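Local coordinates for protein GH127 beta-L-arabinofuranoside (Geobacillus stearothermophilus, PDB 4QK0) that probably hydrolyses beta-L-arabinofuranosyl linkages in arabinose-containing saccharides, as a member of glycoside hydrolase family 127, at residues W132-L135 and R136-E140; P225-F228 and D229-K232; R518-Q521 and Q522-V526. All coordinates share one frame; numbering follows the deposited sequence.

Contact 1: W132-L135 and R136-E140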
loop_
_atom_site.group_PDB
_atom_site.type_symbol
_atom_site.label_atom_id
_atom_site.label_comp_id
_atom_site.label_asym_id
_atom_site.label_seq_id
_atom_site.Cartn_x
_atom_site.Cartn_y
_atom_site.Cartn_z
ATOM N N TRP A 132 0.188 24.827 28.242
ATOM C CA TRP A 132 -0.468 23.669 28.824
ATOM C C TRP A 132 -1.926 23.438 28.419
ATOM O O TRP A 132 -2.642 22.753 29.122
ATOM C CB TRP A 132 -0.407 23.749 30.363
ATOM C CG TRP A 132 0.949 24.054 31.017
ATOM C CD1 TRP A 132 1.177 24.956 32.016
ATOM C CD2 TRP A 132 2.207 23.405 30.760
ATOM N NE1 TRP A 132 2.522 24.913 32.410
ATOM C CE2 TRP A 132 3.163 23.959 31.660
ATOM C CE3 TRP A 132 2.626 22.413 29.866
ATOM C CZ2 TRP A 132 4.496 23.540 31.681
ATOM C CZ3 TRP A 132 3.965 22.001 29.883
ATOM C CH2 TRP A 132 4.889 22.577 30.776
HETATM N N MSE A 133 -2.374 23.981 27.311
HETATM C CA MSE A 133 -3.758 23.776 26.879
HETATM C C MSE A 133 -3.882 22.742 25.763
HETATM O O MSE A 133 -4.974 22.329 25.411
HETATM C CB MSE A 133 -4.391 25.112 26.456
HETATM C CG MSE A 133 -4.487 26.129 27.605
HETATM SE SE MSE A 133 -5.675 25.595 29.095
HETATM C CE MSE A 133 -4.477 25.346 30.626
ATOM N N ASN A 134 -2.761 22.316 25.180
ATOM C CA ASN A 134 -2.761 21.281 24.149
ATOM C C ASN A 134 -1.536 20.391 24.223
ATOM O O ASN A 134 -0.623 20.411 23.385
ATOM C CB ASN A 134 -2.918 21.858 22.730
ATOM C CG ASN A 134 -3.275 20.769 21.716
ATOM O OD1 ASN A 134 -3.099 19.567 21.964
ATOM N ND2 ASN A 134 -3.782 21.189 20.573
ATOM N N LEU A 135 -1.572 19.548 25.243
ATOM C CA LEU A 135 -0.542 18.528 25.464
ATOM C C LEU A 135 -0.631 17.423 24.448
ATOM O O LEU A 135 0.361 16.754 24.175
ATOM C CB LEU A 135 -0.688 17.938 26.888
ATOM C CG LEU A 135 -0.049 18.721 28.068
ATOM C CD1 LEU A 135 1.450 18.700 27.931
ATOM C CD2 LEU A 135 -0.540 20.165 28.133
ATOM N N ARG A 136 -1.817 17.184 23.922
ATOM C CA ARG A 136 -2.002 16.107 22.928
ATOM C C ARG A 136 -1.129 16.364 21.697
ATOM O O ARG A 136 -0.511 15.448 21.196
ATOM C CB ARG A 136 -3.457 16.011 22.482
ATOM C CG ARG A 136 -3.730 14.759 21.668
ATOM C CD ARG A 136 -5.092 14.819 20.981
ATOM N NE ARG A 136 -5.125 15.902 20.037
ATOM C CZ ARG A 136 -6.228 16.429 19.519
ATOM N NH1 ARG A 136 -7.408 15.958 19.868
ATOM N NH2 ARG A 136 -6.139 17.474 18.667
ATOM N N ASP A 137 -1.036 17.625 21.277
ATOM C CA ASP A 137 -0.366 17.961 20.026
ATOM C C ASP A 137 0.870 18.816 20.137
ATOM O O ASP A 137 1.737 18.694 19.284
ATOM C CB ASP A 137 -1.320 18.751 19.093
ATOM C CG ASP A 137 -2.605 17.987 18.778
ATOM O OD1 ASP A 137 -2.600 16.733 18.798
ATOM O OD2 ASP A 137 -3.613 18.663 18.525
ATOM N N ASN A 138 0.961 19.713 21.120
ATOM C CA ASN A 138 2.013 20.736 21.025
ATOM C C ASN A 138 3.363 20.475 21.731
ATOM O O ASN A 138 4.204 21.372 21.759
ATOM C CB ASN A 138 1.453 22.075 21.352
ATOM C CG ASN A 138 0.429 22.529 20.333
ATOM O OD1 ASN A 138 0.226 21.895 19.319
ATOM N ND2 ASN A 138 -0.212 23.620 20.611
ATOM N N HIS A 139 3.613 19.251 22.199
ATOM C CA HIS A 139 4.983 18.762 22.475
ATOM C C HIS A 139 5.793 19.522 23.558
ATOM O O HIS A 139 7.002 19.442 23.595
ATOM C CB HIS A 139 5.799 18.774 21.191
ATOM C CG HIS A 139 5.434 17.712 20.218
ATOM N ND1 HIS A 139 4.196 17.660 19.613
ATOM C CD2 HIS A 139 6.177 16.734 19.650
ATOM C CE1 HIS A 139 4.189 16.677 18.724
ATOM N NE2 HIS A 139 5.366 16.076 18.764
ATOM N N GLU A 140 5.109 20.264 24.412
ATOM C CA GLU A 140 5.748 21.044 25.468
ATOM C C GLU A 140 6.642 20.176 26.327
ATOM O O GLU A 140 7.840 20.484 26.532
ATOM C CB GLU A 140 4.707 21.743 26.333
ATOM C CG GLU A 140 4.118 23.001 25.734
ATOM C CD GLU A 140 2.864 23.470 26.497
ATOM O OE1 GLU A 140 2.906 24.572 27.133
ATOM O OE2 GLU A 140 1.846 22.733 26.430
HETATM O O HOH W 1 2.128 20.696 24.667
HETATM O O HOH W 2 -0.171 23.389 25.245
HETATM O O HOH W 3 2.290 16.748 22.120
#
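E140 OE1 approaches the W132 indole obliquely, 3.5 Å from CE3 of W132, the carboxylate and ring planes 34° apart. Y118 and F178 meet the same indole edge-to-face, while its NE1 is hydrogen-bonded to Y173 OH. H139 ND1 donates to D137 O at 2.7 Å, an acceptor lying in the imidazole plane at its edge. The R136 guanidinium takes D137 side-on, NE to OD1 and NH2 to OD2, the latter a salt bridge; R136 NH1 reaches E237.

Across the turn, E140 OE1 offers its syn lone pair to W132 N at 2.9 Å and also bonds Y118 OH. H139 is the N-cap residue of helix 140-158, in the alpha-helical catalytic domain, and E140, the first residue of that helix, bonds back to W132 N in the loop leading into it. Within the loop, N138 N closes a single alpha-turn onto N134 O (2.9 Å). N134 has CG anti to its N (chi1 -165°), which carries the amide forward over the turn to D137: OD1 accepts from D137 N, tilted 45° out of the carbonyl plane, and ND2 reaches D137 OD2 at 3.3 Å. That oxygen is thereby gripped by both N134 and R136. Water 1 donates to N134 O and E140 OE2 and accepts from E140 N.

Contact 2: P225-F228 and D229-K232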
loop_
_atom_site.group_PDB
_atom_site.type_symbol
_atom_site.label_atom_id
_atom_site.label_comp_id
_atom_site.label_asym_id
_atom_site.label_seq_id
_atom_site.Cartn_x
_atom_site.Cartn_y
_atom_site.Cartn_z
ATOM N N PRO A 225 -11.521 9.476 33.225
ATOM C CA PRO A 225 -11.939 10.015 31.909
ATOM C C PRO A 225 -10.680 10.537 31.220
ATOM O O PRO A 225 -9.748 10.999 31.890
ATOM C CB PRO A 225 -12.902 11.139 32.285
ATOM C CG PRO A 225 -12.436 11.589 33.641
ATOM C CD PRO A 225 -11.842 10.401 34.331
ATOM N N TYR A 226 -10.617 10.410 29.908
ATOM C CA TYR A 226 -9.387 10.715 29.154
ATOM C C TYR A 226 -8.966 12.157 29.294
ATOM O O TYR A 226 -9.715 13.068 28.964
ATOM C CB TYR A 226 -9.619 10.414 27.676
ATOM C CG TYR A 226 -9.643 8.944 27.263
ATOM C CD1 TYR A 226 -8.655 8.076 27.662
ATOM C CD2 TYR A 226 -10.627 8.466 26.410
ATOM C CE1 TYR A 226 -8.644 6.771 27.237
ATOM C CE2 TYR A 226 -10.628 7.156 25.976
ATOM C CZ TYR A 226 -9.638 6.313 26.393
ATOM O OH TYR A 226 -9.623 4.968 26.015
ATOM N N TYR A 227 -7.767 12.386 29.785
ATOM C CA TYR A 227 -7.228 13.739 29.817
ATOM C C TYR A 227 -7.336 14.435 28.458
ATOM O O TYR A 227 -7.692 15.619 28.387
ATOM C CB TYR A 227 -5.778 13.754 30.297
ATOM C CG TYR A 227 -5.175 15.113 30.137
ATOM C CD1 TYR A 227 -5.683 16.209 30.835
ATOM C CD2 TYR A 227 -4.144 15.330 29.265
ATOM C CE1 TYR A 227 -5.171 17.477 30.645
ATOM C CE2 TYR A 227 -3.621 16.583 29.087
ATOM C CZ TYR A 227 -4.133 17.655 29.765
ATOM O OH TYR A 227 -3.572 18.880 29.576
ATOM N N PHE A 228 -7.026 13.733 27.370
ATOM C CA PHE A 228 -7.032 14.418 26.070
ATOM C C PHE A 228 -8.414 14.846 25.678
ATOM O O PHE A 228 -8.575 15.819 24.949
ATOM C CB PHE A 228 -6.398 13.546 24.951
ATOM C CG PHE A 228 -4.931 13.292 25.118
ATOM C CD1 PHE A 228 -4.072 14.252 25.701
ATOM C CD2 PHE A 228 -4.382 12.123 24.677
ATOM C CE1 PHE A 228 -2.717 14.043 25.837
ATOM C CE2 PHE A 228 -3.010 11.900 24.810
ATOM C CZ PHE A 228 -2.187 12.854 25.393
ATOM N N ASP A 229 -9.429 14.102 26.111
ATOM C CA ASP A 229 -10.823 14.547 25.860
ATOM C C ASP A 229 -11.155 15.778 26.674
ATOM O O ASP A 229 -11.828 16.673 26.195
ATOM C CB ASP A 229 -11.840 13.427 26.161
ATOM C CG ASP A 229 -11.907 12.376 25.072
ATOM O OD1 ASP A 229 -11.426 12.622 23.939
ATOM O OD2 ASP A 229 -12.400 11.265 25.361
ATOM N N GLN A 230 -10.668 15.832 27.908
ATOM C CA GLN A 230 -10.937 16.989 28.772
ATOM C C GLN A 230 -10.321 18.232 28.187
ATOM O O GLN A 230 -10.991 19.243 28.100
ATOM C CB GLN A 230 -10.437 16.755 30.207
ATOM C CG GLN A 230 -11.112 15.574 30.919
ATOM C CD GLN A 230 -10.471 15.202 32.254
ATOM O OE1 GLN A 230 -9.246 15.191 32.416
ATOM N NE2 GLN A 230 -11.312 14.861 33.213
ATOM N N GLU A 231 -9.047 18.191 27.791
ATOM C CA GLU A 231 -8.437 19.432 27.254
ATOM C C GLU A 231 -9.010 19.828 25.903
ATOM O O GLU A 231 -9.146 21.022 25.595
ATOM C CB GLU A 231 -6.892 19.377 27.208
ATOM C CG GLU A 231 -6.281 18.236 26.429
ATOM C CD GLU A 231 -4.859 18.522 25.954
ATOM O OE1 GLU A 231 -4.527 18.090 24.827
ATOM O OE2 GLU A 231 -4.061 19.160 26.703
ATOM N N LYS A 232 -9.357 18.825 25.120
ATOM C CA LYS A 232 -10.015 19.025 23.820
ATOM C C LYS A 232 -11.326 19.783 23.976
ATOM O O LYS A 232 -11.568 20.782 23.325
ATOM C CB LYS A 232 -10.256 17.651 23.193
ATOM C CG LYS A 232 -11.237 17.572 22.057
ATOM C CD LYS A 232 -11.065 16.290 21.214
ATOM C CE LYS A 232 -12.206 15.312 21.350
ATOM N NZ LYS A 232 -12.432 14.602 20.057
HETATM O O HOH W 4 -7.936 12.922 33.406
HETATM O O HOH W 5 -6.534 17.059 23.379
#
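E231 lays its CG over one face of the Y227 ring, 4.3 Å from the centroid and 23° off the normal, a CH-pi contact made one helical turn apart. Beyond CG the extended chain crosses the ring obliquely, bringing E231 OE2 to 2.9 Å from Y227 OH. E231 CG is wedged between its own N and carbonyl carbon (chi1 57°), and this less usual torsion swings the acid onto the tyrosine side of the helix. The D229 carboxylate lies beside Y226, pointing the same way; OD2 comes to the ring edge, 3.5 Å from CD2 of Y226, the two planes nearly perpendicular. Near the start of the helix, Q230 stretches back until NE2 touches P225 CG at 3.5 Å, and water 4 bridges its OE1 to P225 O.

Backbone bonds set these side chains in place. Y226, the N-cap residue, gives its carbonyl O to Q230 N at 3.1 Å, and the next two steps repeat the i to i+4 pattern: E231 N to Y227 O, K232 N to F228 O. Water 5 joins F228 O to E231 OE1.

Further out, Y247 OH holds D229 OD1 and its ring meets Y226 edge-to-face, while Y226 OH bonds H253 O. F228 packs edge-to-face on Y188. E231 forms a salt bridge with R235 and accepts the backbone N-H groups of L135 and R136, which docks helix 227-234 against the loop that precedes helix 140-158.

Contact 3: R518-Q521 and Q522-V526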
loop_
_atom_site.group_PDB
_atom_site.type_symbol
_atom_site.label_atom_id
_atom_site.label_comp_id
_atom_site.label_asym_id
_atom_site.label_seq_id
_atom_site.Cartn_x
_atom_site.Cartn_y
_atom_site.Cartn_z
ATOM N N ARG A 518 36.666 -15.699 38.106
ATOM C CA ARG A 518 37.981 -16.236 38.403
ATOM C C ARG A 518 38.822 -15.083 38.967
ATOM O O ARG A 518 38.378 -13.905 38.996
ATOM C CB ARG A 518 38.665 -16.772 37.129
ATOM C CG ARG A 518 38.971 -15.710 36.059
ATOM C CD ARG A 518 39.419 -16.327 34.744
ATOM N NE ARG A 518 40.737 -16.963 34.872
ATOM C CZ ARG A 518 41.907 -16.323 34.814
ATOM N NH1 ARG A 518 41.956 -15.012 34.641
ATOM N NH2 ARG A 518 43.034 -16.997 34.924
ATOM N N VAL A 519 40.020 -15.424 39.428
ATOM C CA VAL A 519 40.983 -14.426 39.827
ATOM C C VAL A 519 41.688 -13.947 38.571
ATOM O O VAL A 519 42.340 -14.738 37.919
ATOM C CB VAL A 519 42.069 -15.004 40.795
ATOM C CG1 VAL A 519 43.156 -13.977 41.041
ATOM C CG2 VAL A 519 41.455 -15.480 42.094
ATOM N N TRP A 520 41.598 -12.657 38.295
ATOM C CA TRP A 520 42.218 -12.059 37.129
ATOM C C TRP A 520 43.552 -11.426 37.513
ATOM O O TRP A 520 43.644 -10.768 38.526
ATOM C CB TRP A 520 41.313 -10.961 36.552
ATOM C CG TRP A 520 39.979 -11.495 36.096
ATOM C CD1 TRP A 520 38.854 -11.577 36.819
ATOM C CD2 TRP A 520 39.672 -12.091 34.819
ATOM N NE1 TRP A 520 37.848 -12.189 36.098
ATOM C CE2 TRP A 520 38.328 -12.504 34.862
ATOM C CE3 TRP A 520 40.402 -12.288 33.648
ATOM C CZ2 TRP A 520 37.688 -13.083 33.775
ATOM C CZ3 TRP A 520 39.766 -12.881 32.577
ATOM C CH2 TRP A 520 38.422 -13.278 32.658
ATOM N N GLN A 521 44.565 -11.644 36.688
ATOM C CA GLN A 521 45.924 -11.124 36.857
ATOM C C GLN A 521 46.199 -10.221 35.675
ATOM O O GLN A 521 45.673 -10.426 34.566
ATOM C CB GLN A 521 46.969 -12.260 36.751
ATOM C CG GLN A 521 46.892 -13.438 37.742
ATOM C CD GLN A 521 47.577 -13.213 39.092
ATOM O OE1 GLN A 521 47.262 -13.882 40.086
ATOM N NE2 GLN A 521 48.511 -12.270 39.148
ATOM N N GLN A 522 47.076 -9.264 35.890
ATOM C CA GLN A 522 47.620 -8.388 34.849
ATOM C C GLN A 522 47.976 -9.118 33.544
ATOM O O GLN A 522 48.733 -10.068 33.555
ATOM C CB GLN A 522 48.886 -7.730 35.412
ATOM C CG GLN A 522 49.576 -6.718 34.514
ATOM C CD GLN A 522 48.819 -5.415 34.467
ATOM O OE1 GLN A 522 48.469 -4.919 33.399
ATOM N NE2 GLN A 522 48.580 -4.835 35.644
ATOM N N GLY A 523 47.444 -8.655 32.416
ATOM C CA GLY A 523 47.776 -9.257 31.123
ATOM C C GLY A 523 47.025 -10.543 30.804
ATOM O O GLY A 523 47.330 -11.210 29.835
ATOM N N ASP A 524 46.015 -10.884 31.586
ATOM C CA ASP A 524 45.169 -12.008 31.244
ATOM C C ASP A 524 44.497 -11.728 29.894
ATOM O O ASP A 524 44.058 -10.606 29.604
ATOM C CB ASP A 524 44.132 -12.289 32.333
ATOM C CG ASP A 524 44.672 -13.183 33.447
ATOM O OD1 ASP A 524 45.762 -13.777 33.298
ATOM O OD2 ASP A 524 43.988 -13.330 34.485
ATOM N N GLU A 525 44.430 -12.761 29.078
ATOM C CA GLU A 525 43.872 -12.659 27.733
ATOM C C GLU A 525 42.742 -13.668 27.488
ATOM O O GLU A 525 42.892 -14.871 27.706
ATOM C CB GLU A 525 44.956 -12.865 26.714
ATOM C CG GLU A 525 44.518 -12.388 25.354
ATOM C CD GLU A 525 45.594 -12.602 24.302
ATOM O OE1 GLU A 525 46.562 -11.834 24.310
ATOM O OE2 GLU A 525 45.459 -13.527 23.468
ATOM N N VAL A 526 41.589 -13.141 27.105
ATOM C CA VAL A 526 40.435 -13.944 26.727
ATOM C C VAL A 526 40.281 -13.807 25.223
ATOM O O VAL A 526 40.210 -12.692 24.719
ATOM C CB VAL A 526 39.153 -13.439 27.394
ATOM C CG1 VAL A 526 37.955 -14.310 27.010
ATOM C CG2 VAL A 526 39.300 -13.406 28.904
HETATM O O HOH W 6 45.517 -15.505 35.445
#
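R518 and D524 form a salt bridge across the turn, NH1 to OD2 at 2.6 Å, the acid oxygen lying in the plane of the guanidinium at its edge. The carboxylate itself is turned 60° from that plane, and OD2 is approached from above it. Q521 N donates to the same oxygen from the opposite face, at 2.8 Å and almost straight (176°). D524 OD2 is thus clamped between a charged donor and a backbone N-H, while OD1 takes a bond from N499 ND2 and another from water 6, which in turn accepts from R518 NH2. With an alanine here, the R518 guanidinium and the Q521 N-H would probably lose their shared acceptor, and N499 ND2 its mate.

Of the backbone bonds, D524 N to Q521 O (3.0 Å) closes a type II beta turn, with G523 at its third position, where positive phi suits glycine.

The apolar contact is made by W520 and V526. V526 CG2 comes to the edge of the W520 indole, 3.7 Å from CZ3, the two side chains crossing at about a right angle. R518 CG sits 3.5 Å above one face of that indole; the ring also stacks with F481, whose carbonyl receives its NE1, and touches V473 and P475.

The two arms belong to different sheets: strand 519-520 pairs with 479-486, strand 524-529 with 468-475 and 495-498. The turn passes the chain from one sheet to the other, with W520 buried; this is consistent with a beta-sandwich, the probable fold of the GH127 middle domain.

Contacts 1 and 2 form one neighbourhood of the catalytic domain, their centres 12 Å apart although some 85 residues separate them in sequence. E231 joins them directly: its OE2 lies 2.9 Å from L135 N and its OE1 3.0 Å from R136 N, both probable hydrogen bonds, so a side chain of helix 227-234 probably holds the loop leading into helix 140-158, at L135 and R136. Contact 3 stands apart, on the far side of the chain's centre and within the middle domain; its centre is about 55 Å from that of contact 1 and about 60 Å from that of contact 2, with no atoms closer than about 45 Å to either.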